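Local coordinates for ESX-5 secretion system protein EccC5 (Mycobacterium tuberculosis, PDB 6J18) that binds ATP and magnesium as an ATPase domain of the ESX-5 type VII secretion system, which exports EsxN and a number of PE_PGRS and PPE proteins, at residues Gly167-Met172 against Asp219-Lys224; Pro266-Asp271 against Gly293-Glu298. All coordinates share one frame; numbering follows the deposited sequence.

Contact 1: residues Gly167-Met172 against Asp219-Lys224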
loop_
_atom_site.group_PDB
_atom_site.type_symbol
_atom_site.label_atom_id
_atom_site.label_comp_id
_atom_site.label_asym_id
_atom_site.label_seq_id
_atom_site.Cartn_x
_atom_site.Cartn_y
_atom_site.Cartn_z
ATOM N N GLY A 167 -16.323 -2.741 -12.529
ATOM C CA GLY A 167 -15.242 -3.686 -12.324
ATOM C C GLY A 167 -14.731 -3.646 -10.897
ATOM O O GLY A 167 -14.401 -4.680 -10.317
ATOM N N VAL A 168 -14.666 -2.445 -10.329
ATOM C CA VAL A 168 -14.216 -2.277 -8.952
ATOM C C VAL A 168 -15.214 -2.899 -7.980
ATOM O O VAL A 168 -14.828 -3.634 -7.074
ATOM C CB VAL A 168 -14.011 -0.790 -8.596
ATOM C CG1 VAL A 168 -13.643 -0.640 -7.128
ATOM C CG2 VAL A 168 -12.934 -0.180 -9.477
ATOM N N VAL A 169 -16.496 -2.609 -8.186
ATOM C CA VAL A 169 -17.559 -3.159 -7.348
ATOM C C VAL A 169 -17.526 -4.687 -7.345
ATOM O O VAL A 169 -17.595 -5.319 -6.291
ATOM C CB VAL A 169 -18.949 -2.677 -7.818
ATOM C CG1 VAL A 169 -20.053 -3.510 -7.180
ATOM C CG2 VAL A 169 -19.136 -1.198 -7.510
ATOM N N ALA A 170 -17.404 -5.270 -8.534
ATOM C CA ALA A 170 -17.361 -6.720 -8.683
ATOM C C ALA A 170 -16.117 -7.320 -8.035
ATOM O O ALA A 170 -16.195 -8.344 -7.353
ATOM C CB ALA A 170 -17.423 -7.099 -10.154
ATOM N N MET A 171 -14.971 -6.678 -8.249
ATOM C CA MET A 171 -13.707 -7.170 -7.712
ATOM C C MET A 171 -13.692 -7.134 -6.187
ATOM O O MET A 171 -13.192 -8.055 -5.541
ATOM C CB MET A 171 -12.536 -6.351 -8.261
ATOM C CG MET A 171 -11.173 -6.878 -7.848
ATOM S SD MET A 171 -9.805 -5.844 -8.407
ATOM C CE MET A 171 -9.940 -4.479 -7.260
ATOM N N MET A 172 -14.244 -6.068 -5.616
ATOM C CA MET A 172 -14.262 -5.908 -4.169
ATOM C C MET A 172 -15.178 -6.938 -3.514
ATOM O O MET A 172 -14.968 -7.324 -2.364
ATOM C CB MET A 172 -14.697 -4.492 -3.788
ATOM C CG MET A 172 -13.694 -3.413 -4.173
ATOM S SD MET A 172 -12.023 -3.767 -3.594
ATOM C CE MET A 172 -12.300 -3.824 -1.833
ATOM N N ASP A 219 -21.717 4.607 -0.585
ATOM C CA ASP A 219 -21.726 4.217 -1.991
ATOM C C ASP A 219 -20.411 3.501 -2.296
ATOM O O ASP A 219 -20.399 2.477 -2.992
ATOM C CB ASP A 219 -21.921 5.458 -2.881
ATOM C CG ASP A 219 -21.930 5.150 -4.386
ATOM O OD1 ASP A 219 -21.325 4.163 -4.836
ATOM O OD2 ASP A 219 -22.580 5.921 -5.127
ATOM N N SER A 220 -19.325 4.038 -1.731
ATOM C CA SER A 220 -17.957 3.563 -1.961
ATOM C C SER A 220 -17.853 2.058 -2.149
ATOM O O SER A 220 -18.287 1.287 -1.294
ATOM C CB SER A 220 -17.053 3.990 -0.804
ATOM O OG SER A 220 -15.770 3.397 -0.919
ATOM N N PRO A 221 -17.277 1.641 -3.282
ATOM C CA PRO A 221 -17.154 0.225 -3.640
ATOM C C PRO A 221 -16.218 -0.515 -2.696
ATOM O O PRO A 221 -16.239 -1.744 -2.635
ATOM C CB PRO A 221 -16.573 0.262 -5.063
ATOM C CG PRO A 221 -16.690 1.691 -5.515
ATOM C CD PRO A 221 -16.649 2.519 -4.281
ATOM N N LEU A 222 -15.412 0.241 -1.959
ATOM C CA LEU A 222 -14.403 -0.328 -1.077
ATOM C C LEU A 222 -14.957 -0.652 0.309
ATOM O O LEU A 222 -14.211 -1.068 1.194
ATOM C CB LEU A 222 -13.220 0.635 -0.945
ATOM C CG LEU A 222 -12.516 1.054 -2.237
ATOM C CD1 LEU A 222 -11.299 1.912 -1.925
ATOM C CD2 LEU A 222 -12.122 -0.159 -3.064
ATOM N N HIS A 223 -16.261 -0.467 0.493
ATOM C CA HIS A 223 -16.863 -0.605 1.817
ATOM C C HIS A 223 -16.832 -2.046 2.327
ATOM O O HIS A 223 -16.902 -2.281 3.533
ATOM C CB HIS A 223 -18.305 -0.086 1.809
ATOM C CG HIS A 223 -19.295 -1.040 1.215
ATOM N ND1 HIS A 223 -19.533 -1.118 -0.139
ATOM C CD2 HIS A 223 -20.115 -1.948 1.796
ATOM C CE1 HIS A 223 -20.453 -2.039 -0.370
ATOM N NE2 HIS A 223 -20.823 -2.557 0.787
ATOM N N LYS A 224 -16.717 -3.006 1.414
ATOM C CA LYS A 224 -16.708 -4.417 1.792
ATOM C C LYS A 224 -15.361 -4.874 2.354
ATOM O O LYS A 224 -15.270 -5.931 2.975
ATOM C CB LYS A 224 -17.092 -5.295 0.598
ATOM C CG LYS A 224 -18.586 -5.351 0.316
ATOM C CD LYS A 224 -18.909 -6.399 -0.738
ATOM C CE LYS A 224 -20.403 -6.464 -1.021
ATOM N NZ LYS A 224 -20.711 -7.315 -2.206
#

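Contact 2: residues Pro266-Asp271 against Gly293-Glu298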
loop_
_atom_site.group_PDB
_atom_site.type_symbol
_atom_site.label_atom_id
_atom_site.label_comp_id
_atom_site.label_asym_id
_atom_site.label_seq_id
_atom_site.Cartn_x
_atom_site.Cartn_y
_atom_site.Cartn_z
ATOM N N PRO A 266 0.568 4.408 8.315
ATOM C CA PRO A 266 1.541 5.424 7.901
ATOM C C PRO A 266 1.007 6.283 6.761
ATOM O O PRO A 266 0.408 5.758 5.823
ATOM C CB PRO A 266 2.743 4.594 7.440
ATOM C CG PRO A 266 2.614 3.305 8.174
ATOM C CD PRO A 266 1.140 3.050 8.285
ATOM N N LEU A 267 1.216 7.591 6.851
ATOM C CA LEU A 267 0.740 8.512 5.830
ATOM C C LEU A 267 1.884 9.334 5.252
ATOM O O LEU A 267 2.474 10.165 5.943
ATOM C CB LEU A 267 -0.336 9.435 6.404
ATOM C CG LEU A 267 -0.843 10.561 5.501
ATOM C CD1 LEU A 267 -1.546 10.010 4.277
ATOM C CD2 LEU A 267 -1.772 11.472 6.281
ATOM N N LEU A 268 2.201 9.092 3.984
ATOM C CA LEU A 268 3.226 9.869 3.303
ATOM C C LEU A 268 2.615 11.108 2.670
ATOM O O LEU A 268 1.850 11.014 1.711
ATOM C CB LEU A 268 3.935 9.034 2.236
ATOM C CG LEU A 268 5.103 9.746 1.549
ATOM C CD1 LEU A 268 6.253 9.951 2.524
ATOM C CD2 LEU A 268 5.567 8.985 0.316
ATOM N N VAL A 269 2.948 12.271 3.216
ATOM C CA VAL A 269 2.484 13.527 2.647
ATOM C C VAL A 269 3.570 14.119 1.761
ATOM O O VAL A 269 4.528 14.718 2.248
ATOM C CB VAL A 269 2.095 14.541 3.736
ATOM C CG1 VAL A 269 1.552 15.817 3.103
ATOM C CG2 VAL A 269 1.068 13.932 4.676
ATOM N N MET A 270 3.422 13.941 0.453
ATOM C CA MET A 270 4.405 14.448 -0.494
ATOM C C MET A 270 4.189 15.949 -0.693
ATOM O O MET A 270 3.686 16.623 0.209
ATOM C CB MET A 270 4.317 13.675 -1.813
ATOM C CG MET A 270 4.277 12.157 -1.598
ATOM S SD MET A 270 4.486 11.135 -3.073
ATOM C CE MET A 270 6.225 11.383 -3.423
ATOM N N ASP A 271 4.580 16.475 -1.850
ATOM C CA ASP A 271 4.414 17.900 -2.136
ATOM C C ASP A 271 2.977 18.349 -1.878
ATOM O O ASP A 271 2.040 17.819 -2.472
ATOM C CB ASP A 271 4.807 18.210 -3.580
ATOM C CG ASP A 271 4.485 19.636 -3.977
ATOM O OD1 ASP A 271 5.150 20.560 -3.463
ATOM O OD2 ASP A 271 3.565 19.833 -4.799
ATOM N N GLY A 293 8.673 13.119 0.405
ATOM C CA GLY A 293 7.481 13.179 1.227
ATOM C C GLY A 293 7.781 13.175 2.712
ATOM O O GLY A 293 8.834 12.710 3.147
ATOM N N LEU A 294 6.845 13.709 3.488
ATOM C CA LEU A 294 6.927 13.660 4.939
ATOM C C LEU A 294 6.151 12.447 5.440
ATOM O O LEU A 294 4.921 12.428 5.397
ATOM C CB LEU A 294 6.379 14.949 5.554
ATOM C CG LEU A 294 6.287 15.040 7.079
ATOM C CD1 LEU A 294 7.628 14.732 7.726
ATOM C CD2 LEU A 294 5.794 16.418 7.493
ATOM N N LEU A 295 6.875 11.429 5.894
ATOM C CA LEU A 295 6.254 10.188 6.344
ATOM C C LEU A 295 5.725 10.336 7.767
ATOM O O LEU A 295 6.492 10.314 8.727
ATOM C CB LEU A 295 7.253 9.032 6.263
ATOM C CG LEU A 295 6.732 7.631 6.586
ATOM C CD1 LEU A 295 5.519 7.296 5.730
ATOM C CD2 LEU A 295 7.833 6.601 6.387
ATOM N N MET A 296 4.409 10.477 7.896
ATOM C CA MET A 296 3.792 10.778 9.183
ATOM C C MET A 296 3.306 9.547 9.944
ATOM O O MET A 296 2.761 8.608 9.362
ATOM C CB MET A 296 2.607 11.729 8.995
ATOM C CG MET A 296 2.959 13.108 8.461
ATOM S SD MET A 296 1.486 14.139 8.307
ATOM C CE MET A 296 2.193 15.671 7.705
ATOM N N ALA A 297 3.517 9.568 11.258
ATOM C CA ALA A 297 2.825 8.663 12.173
ATOM C C ALA A 297 1.588 9.398 12.691
ATOM O O ALA A 297 0.780 9.881 11.906
ATOM C CB ALA A 297 3.735 8.230 13.313
ATOM N N GLU A 298 1.455 9.512 14.006
ATOM C CA GLU A 298 0.372 10.296 14.589
ATOM C C GLU A 298 0.822 11.722 14.931
ATOM O O GLU A 298 0.194 12.705 14.502
ATOM C CB GLU A 298 -0.178 9.606 15.831
ATOM C CG GLU A 298 0.773 8.592 16.438
ATOM C CD GLU A 298 0.087 7.683 17.433
ATOM O OE1 GLU A 298 -1.038 8.022 17.875
ATOM O OE2 GLU A 298 0.639 6.598 17.733
#

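Contact 1: residues Gly167-Met172 against Asp219-Lys224
Met172 and Val168, one turn apart on helix 165-180, meet Pro221 and Leu222 of the loop 219-224 in a contact made wholly of apolar and van der Waals touches. The Met172 side chain folds over the loop atom by atom. Its CB lies 3.4 Å from Pro221 O, and CG sits beside the same oxygen while also reaching the Leu222 side chain. Two successive bends, chi2 -51° and chi3 -61°, then curl the thioether back over Leu222. This places SD 3.6 Å from Leu222 CD2, and CE, at the tip, rests 3.9 Å from that same methyl and also approaches Leu222 CA. One branch of the leucine is thus met by three consecutive atoms of the methionine, while the Leu222 side chain also touches Ile211 and Leu214.

Toward the start of the helix, the proline ring takes over. Val168 CG1 comes within 3.7 Å of Pro221 CB, and Val169 CG2 approaches the same carbon at 3.8 Å, the valine lying across the ring at about a right angle. Pro221 CB is therefore shared by methyls from two adjacent helix residues. On the more exposed side, Lys224 CB passes the carbonyl oxygen of Met172.

Within the loop, His223 ND1 donates to Ser220 O at 2.9 Å, close to the imidazole plane, and His223 N donates to that oxygen too. Lys224 CG lies over one face of the imidazole, displaced toward its edge, and Phe218 meets the ring edge-to-face. Val168 also packs on Val143 of strand 137-143 and on Ala162 of strand 158-162. A helix packed on parallel strands fits the alpha/beta fold of FtsK/SpoIIIE-type P-loop ATPases; here the loop 219-224 packs against that helix, away from the nucleotide.

Contact 2: residues Pro266-Asp271 against Gly293-Glu298
With CG anti to the carbonyl carbon (chi1 -64°) and the chain extended beyond it, Met296 reaches diagonally across to Val269 of the facing strand, whose chi1 of -177° sets CG1 anti to the backbone N and thereby CG2 anti to the carbonyl carbon. SD and CE both approach CG2, SD to Val269 CG2 being 3.7 Å. The two belong to an antiparallel pair of strands, 267-269 and 292-296, at the junction where the parallel ATPase sheet turns antiparallel: strand 267-269 runs parallel to 96-100 on its other side.

Leu267 with Met296 and Val269 with Leu294 are hydrogen-bonded pairs, joined by four nearly straight bonds; Met296 N to Leu267 O is 2.8 Å. Between them, Leu268 and Leu295 form a non-hydrogen-bonded pair with CA atoms 4.3 Å apart, their side chains on the face opposite that of Val269 and Met296.

Farther along the chain, Met270 touches Cys104, a predicted ATP-site residue, and Asp271 makes a salt bridge with Arg101. The two backbones' CA atoms are nearest at Met270 and Gly293, 3.7 Å apart, and the bare glycine backbone is met by Leu268 CD1, 3.6 Å from Gly293 C.

Overall arrangement
From the N terminus, the chain reaches contact 1 first: after residues 167-172, 46 residues run through the rest of helix 165-180, helix 190-194 and strand 203-208 before the loop 219-224 returns to the helix. Strand 237-244 and helix 255-262 follow before contact 2 opens. There a 21-residue connection, carrying the small antiparallel pair 278-280 and 283-284, is closed by strand 292-296. The contacts are in series, neither nested nor crossed, with centres 26 Å apart. One joins a helical layer to an outer loop, the other lies within the sheet; strands 137-143, 203-208, 237-244 and 96-100, paired in succession, bridge the distance between them.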